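PDB 3DZD: transcriptional regulator (NtrC family), which activates transcription by sigma54 RNA polymerase as an AAA+ ATPase, under the control of a response-regulator receiver domain. Local coordinates for the adenosine-5'-diphosphate site. Numbering follows the deposited sequence.

The adenosine-5'-diphosphate site. Residues 130-132, 160, 162-167, 311, 314-315, 347-348, 351. With ADP (adenosine-5'-diphosphate), chain B.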
loop_
_atom_site.group_PDB
_atom_site.type_symbol
_atom_site.label_atom_id
_atom_site.label_comp_id
_atom_site.label_asym_id
_atom_site.label_seq_id
_atom_site.Cartn_x
_atom_site.Cartn_y
_atom_site.Cartn_z
ATOM N N GLU A 130 -9.737 -4.253 -14.030
ATOM C CA GLU A 130 -10.582 -4.869 -15.042
ATOM C C GLU A 130 -11.961 -4.227 -15.041
ATOM O O GLU A 130 -12.657 -4.211 -14.027
ATOM C CB GLU A 130 -10.710 -6.368 -14.780
ATOM C CG GLU A 130 -9.378 -7.087 -14.599
ATOM C CD GLU A 130 -8.722 -7.461 -15.917
ATOM O OE1 GLU A 130 -9.375 -7.311 -16.976
ATOM O OE2 GLU A 130 -7.555 -7.910 -15.889
ATOM N N PHE A 131 -12.353 -3.691 -16.188
ATOM C CA PHE A 131 -13.667 -3.093 -16.327
ATOM C C PHE A 131 -14.303 -3.665 -17.570
ATOM O O PHE A 131 -14.196 -3.098 -18.650
ATOM C CB PHE A 131 -13.545 -1.583 -16.440
ATOM C CG PHE A 131 -14.855 -0.878 -16.436
ATOM C CD1 PHE A 131 -14.988 0.374 -17.021
ATOM C CD2 PHE A 131 -15.965 -1.472 -15.855
ATOM C CE1 PHE A 131 -16.205 1.030 -17.014
ATOM C CE2 PHE A 131 -17.186 -0.831 -15.845
ATOM C CZ PHE A 131 -17.309 0.424 -16.430
ATOM N N VAL A 132 -14.962 -4.805 -17.419
ATOM C CA VAL A 132 -15.390 -5.581 -18.573
ATOM C C VAL A 132 -16.767 -5.166 -19.081
ATOM O O VAL A 132 -17.697 -4.974 -18.294
ATOM C CB VAL A 132 -15.371 -7.084 -18.259
ATOM C CG1 VAL A 132 -15.938 -7.878 -19.427
ATOM C CG2 VAL A 132 -13.954 -7.517 -17.944
ATOM N N GLU A 160 -27.576 0.772 -9.545
ATOM C CA GLU A 160 -28.056 -0.232 -8.613
ATOM C C GLU A 160 -26.886 -0.903 -7.907
ATOM O O GLU A 160 -25.720 -0.713 -8.285
ATOM C CB GLU A 160 -28.892 -1.274 -9.339
ATOM C CG GLU A 160 -30.213 -0.757 -9.860
ATOM C CD GLU A 160 -31.093 -1.865 -10.420
ATOM O OE1 GLU A 160 -30.597 -3.012 -10.549
ATOM O OE2 GLU A 160 -32.283 -1.587 -10.725
ATOM N N GLY A 162 -24.124 -3.441 -6.790
ATOM C CA GLY A 162 -23.298 -4.373 -7.524
ATOM C C GLY A 162 -23.146 -4.089 -9.003
ATOM O O GLY A 162 -22.934 -5.013 -9.776
ATOM N N THR A 163 -23.236 -2.830 -9.414
ATOM C CA THR A 163 -23.039 -2.496 -10.834
ATOM C C THR A 163 -21.624 -1.996 -11.182
ATOM O O THR A 163 -21.374 -1.589 -12.310
ATOM C CB THR A 163 -24.056 -1.461 -11.332
ATOM O OG1 THR A 163 -24.038 -0.343 -10.454
ATOM C CG2 THR A 163 -25.449 -2.044 -11.350
ATOM N N GLY A 164 -20.699 -2.036 -10.225
ATOM C CA GLY A 164 -19.324 -1.682 -10.524
ATOM C C GLY A 164 -18.969 -0.237 -10.232
ATOM O O GLY A 164 -18.005 0.290 -10.778
ATOM N N LYS A 165 -19.739 0.401 -9.360
ATOM C CA LYS A 165 -19.515 1.801 -9.036
ATOM C C LYS A 165 -18.118 2.069 -8.468
ATOM O O LYS A 165 -17.523 3.096 -8.761
ATOM C CB LYS A 165 -20.607 2.303 -8.090
ATOM C CG LYS A 165 -21.979 2.413 -8.762
ATOM C CD LYS A 165 -23.073 2.760 -7.765
ATOM C CE LYS A 165 -23.339 1.587 -6.840
ATOM N NZ LYS A 165 -24.243 1.984 -5.731
ATOM N N GLU A 166 -17.589 1.148 -7.669
ATOM C CA GLU A 166 -16.247 1.317 -7.125
ATOM C C GLU A 166 -15.162 1.180 -8.195
ATOM O O GLU A 166 -14.164 1.909 -8.185
ATOM C CB GLU A 166 -15.978 0.353 -5.962
ATOM C CG GLU A 166 -14.505 0.314 -5.563
ATOM C CD GLU A 166 -14.227 -0.436 -4.262
ATOM O OE1 GLU A 166 -15.047 -0.366 -3.314
ATOM O OE2 GLU A 166 -13.156 -1.081 -4.189
ATOM N N ILE A 167 -15.347 0.248 -9.119
ATOM C CA ILE A 167 -14.398 0.111 -10.218
ATOM C C ILE A 167 -14.271 1.417 -10.986
ATOM O O ILE A 167 -13.166 1.844 -11.315
ATOM C CB ILE A 167 -14.806 -0.965 -11.215
ATOM C CG1 ILE A 167 -14.727 -2.354 -10.571
ATOM C CG2 ILE A 167 -13.922 -0.890 -12.434
ATOM C CD1 ILE A 167 -14.908 -3.489 -11.563
ATOM N N LEU A 311 -18.745 -11.114 -18.876
ATOM C CA LEU A 311 -18.423 -11.106 -17.471
ATOM C C LEU A 311 -18.314 -12.533 -16.930
ATOM O O LEU A 311 -17.400 -12.848 -16.151
ATOM C CB LEU A 311 -19.475 -10.301 -16.708
ATOM C CG LEU A 311 -19.334 -8.789 -16.901
ATOM C CD1 LEU A 311 -20.606 -8.030 -16.540
ATOM C CD2 LEU A 311 -18.138 -8.278 -16.089
ATOM N N TYR A 314 -15.146 -14.028 -17.975
ATOM C CA TYR A 314 -14.061 -13.377 -17.258
ATOM C C TYR A 314 -13.937 -13.952 -15.846
ATOM O O TYR A 314 -12.825 -14.179 -15.349
ATOM C CB TYR A 314 -14.292 -11.863 -17.229
ATOM C CG TYR A 314 -13.489 -11.090 -16.197
ATOM C CD1 TYR A 314 -12.207 -10.629 -16.475
ATOM C CD2 TYR A 314 -14.032 -10.790 -14.960
ATOM C CE1 TYR A 314 -11.481 -9.917 -15.535
ATOM C CE2 TYR A 314 -13.321 -10.082 -14.019
ATOM C CZ TYR A 314 -12.050 -9.650 -14.309
ATOM O OH TYR A 314 -11.366 -8.938 -13.355
ATOM N N PHE A 315 -15.075 -14.189 -15.197
ATOM C CA PHE A 315 -15.057 -14.724 -13.838
ATOM C C PHE A 315 -14.712 -16.215 -13.843
ATOM O O PHE A 315 -13.951 -16.689 -13.005
ATOM C CB PHE A 315 -16.391 -14.460 -13.115
ATOM C CG PHE A 315 -16.620 -13.007 -12.768
ATOM C CD1 PHE A 315 -15.673 -12.292 -12.039
ATOM C CD2 PHE A 315 -17.776 -12.351 -13.175
ATOM C CE1 PHE A 315 -15.872 -10.948 -11.730
ATOM C CE2 PHE A 315 -17.991 -11.018 -12.856
ATOM C CZ PHE A 315 -17.039 -10.310 -12.142
ATOM N N VAL A 347 -23.838 -7.466 -10.975
ATOM C CA VAL A 347 -22.558 -8.125 -11.239
ATOM C C VAL A 347 -22.108 -8.875 -9.998
ATOM O O VAL A 347 -21.459 -9.920 -10.069
ATOM C CB VAL A 347 -21.467 -7.120 -11.663
ATOM C CG1 VAL A 347 -20.134 -7.826 -11.876
ATOM C CG2 VAL A 347 -21.878 -6.387 -12.924
ATOM N N ARG A 348 -22.479 -8.332 -8.852
ATOM C CA ARG A 348 -22.151 -8.942 -7.580
ATOM C C ARG A 348 -22.810 -10.323 -7.501
ATOM O O ARG A 348 -22.185 -11.297 -7.091
ATOM C CB ARG A 348 -22.627 -8.022 -6.460
ATOM C CG ARG A 348 -22.215 -8.420 -5.082
ATOM C CD ARG A 348 -22.366 -7.213 -4.186
ATOM N NE ARG A 348 -23.769 -6.926 -3.924
ATOM C CZ ARG A 348 -24.221 -5.749 -3.507
ATOM N NH1 ARG A 348 -23.373 -4.748 -3.318
ATOM N NH2 ARG A 348 -25.517 -5.576 -3.280
ATOM N N LYS A 351 -21.035 -12.681 -10.196
ATOM C CA LYS A 351 -19.700 -13.101 -9.809
ATOM C C LYS A 351 -19.795 -14.252 -8.817
ATOM O O LYS A 351 -19.188 -15.305 -8.999
ATOM C CB LYS A 351 -18.905 -11.946 -9.187
ATOM C CG LYS A 351 -17.437 -12.280 -9.004
ATOM C CD LYS A 351 -16.662 -11.224 -8.219
ATOM C CE LYS A 351 -17.004 -11.276 -6.741
ATOM N NZ LYS A 351 -15.906 -10.676 -5.927
HETATM P PB ADP B . -20.962 -1.629 -6.415
HETATM O O1B ADP B . -19.671 -0.895 -6.112
HETATM O O2B ADP B . -21.863 -1.837 -5.218
HETATM O O3B ADP B . -21.720 -1.086 -7.588
HETATM P PA ADP B . -19.097 -3.808 -6.862
HETATM O O1A ADP B . -18.288 -3.377 -8.053
HETATM O O2A ADP B . -18.485 -3.606 -5.491
HETATM O O3A ADP B . -20.560 -3.112 -6.943
HETATM O "O5'" ADP B . -19.439 -5.373 -7.015
HETATM C "C5'" ADP B . -19.140 -6.068 -8.219
HETATM C "C4'" ADP B . -18.115 -7.164 -8.006
HETATM O "O4'" ADP B . -17.796 -7.655 -9.303
HETATM C "C3'" ADP B . -16.811 -6.586 -7.499
HETATM O "O3'" ADP B . -16.022 -7.646 -6.949
HETATM C "C2'" ADP B . -16.080 -6.104 -8.724
HETATM O "O2'" ADP B . -14.704 -6.444 -8.537
HETATM C "C1'" ADP B . -16.648 -6.970 -9.829
HETATM N N9 ADP B . -17.078 -6.167 -10.992
HETATM C C8 ADP B . -18.124 -5.320 -11.013
HETATM N N7 ADP B . -18.283 -4.759 -12.227
HETATM C C5 ADP B . -17.315 -5.255 -13.017
HETATM C C6 ADP B . -16.905 -5.064 -14.425
HETATM N N6 ADP B . -17.590 -4.218 -15.240
HETATM N N1 ADP B . -15.845 -5.766 -14.864
HETATM C C2 ADP B . -15.175 -6.608 -14.055
HETATM N N3 ADP B . -15.483 -6.826 -12.764
HETATM C C4 ADP B . -16.526 -6.186 -12.201
HETATM O O HOH W 1 -19.959 -2.958 -13.882
#
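Ile167, with CG1 anti to its carbonyl carbon (chi1 -67°) and CD1 extended beyond it, places that methyl over one face of the adenine, while Val347, with CG1 anti to the backbone N (chi1 178°), lays a methyl on the opposite face. Ile167 CD1 sits over both rings of the purine, 3.3 Å from the centroid of the five-membered ring; Val347 CG1 covers the same ring from the other side at 3.5 Å from its centroid. Leu311 CD2 carries this second layer on over the six-membered ring, so the base is clamped between branched aliphatic side chains. Val132 reads the Watson-Crick edge with its backbone: its N-H meets adenine N1 almost straight (171° at H, 2.9 Å), and its carbonyl O takes the N6 amino group on an in-plane lone pair at 3.1 Å. This donor-acceptor pair suits adenine. A water joins N7 and N6 to Thr163 O. Tyr314 and Phe315 border the base near C2 and N3, and Lys351 CG packs on the Phe315 ring. The Lys351 chain bends at chi3 to bring NZ to the ribose 3'-hydroxyl O3' at 3.2 Å. Residues around the diphosphate form the P-loop (Walker A motif) leading into helix 165-176. Lys165 N binds beta-phosphate O3B at 3.0 Å, and Gly162 N binds O2B; the helix start would add a favourable field for the negative charge. The side chain of Lys165, the Walker A lysine, passes alongside O3B through its methylenes, CE at 3.2 Å. Thr163 turns OG1 into the crowded position between backbone N and carbonyl carbon to bond Glu160 O at 2.8 Å, bracing the loop. Arg348, the sensor II arginine, bends at chi3 to make a long salt bridge to O2B. With Val347, Arg348 and Lys351 on helix 346-359, the AAA+ lid closes over ADP in this inactive-state regulator, so nucleotide bound here could couple ATP hydrolysis to lid movement.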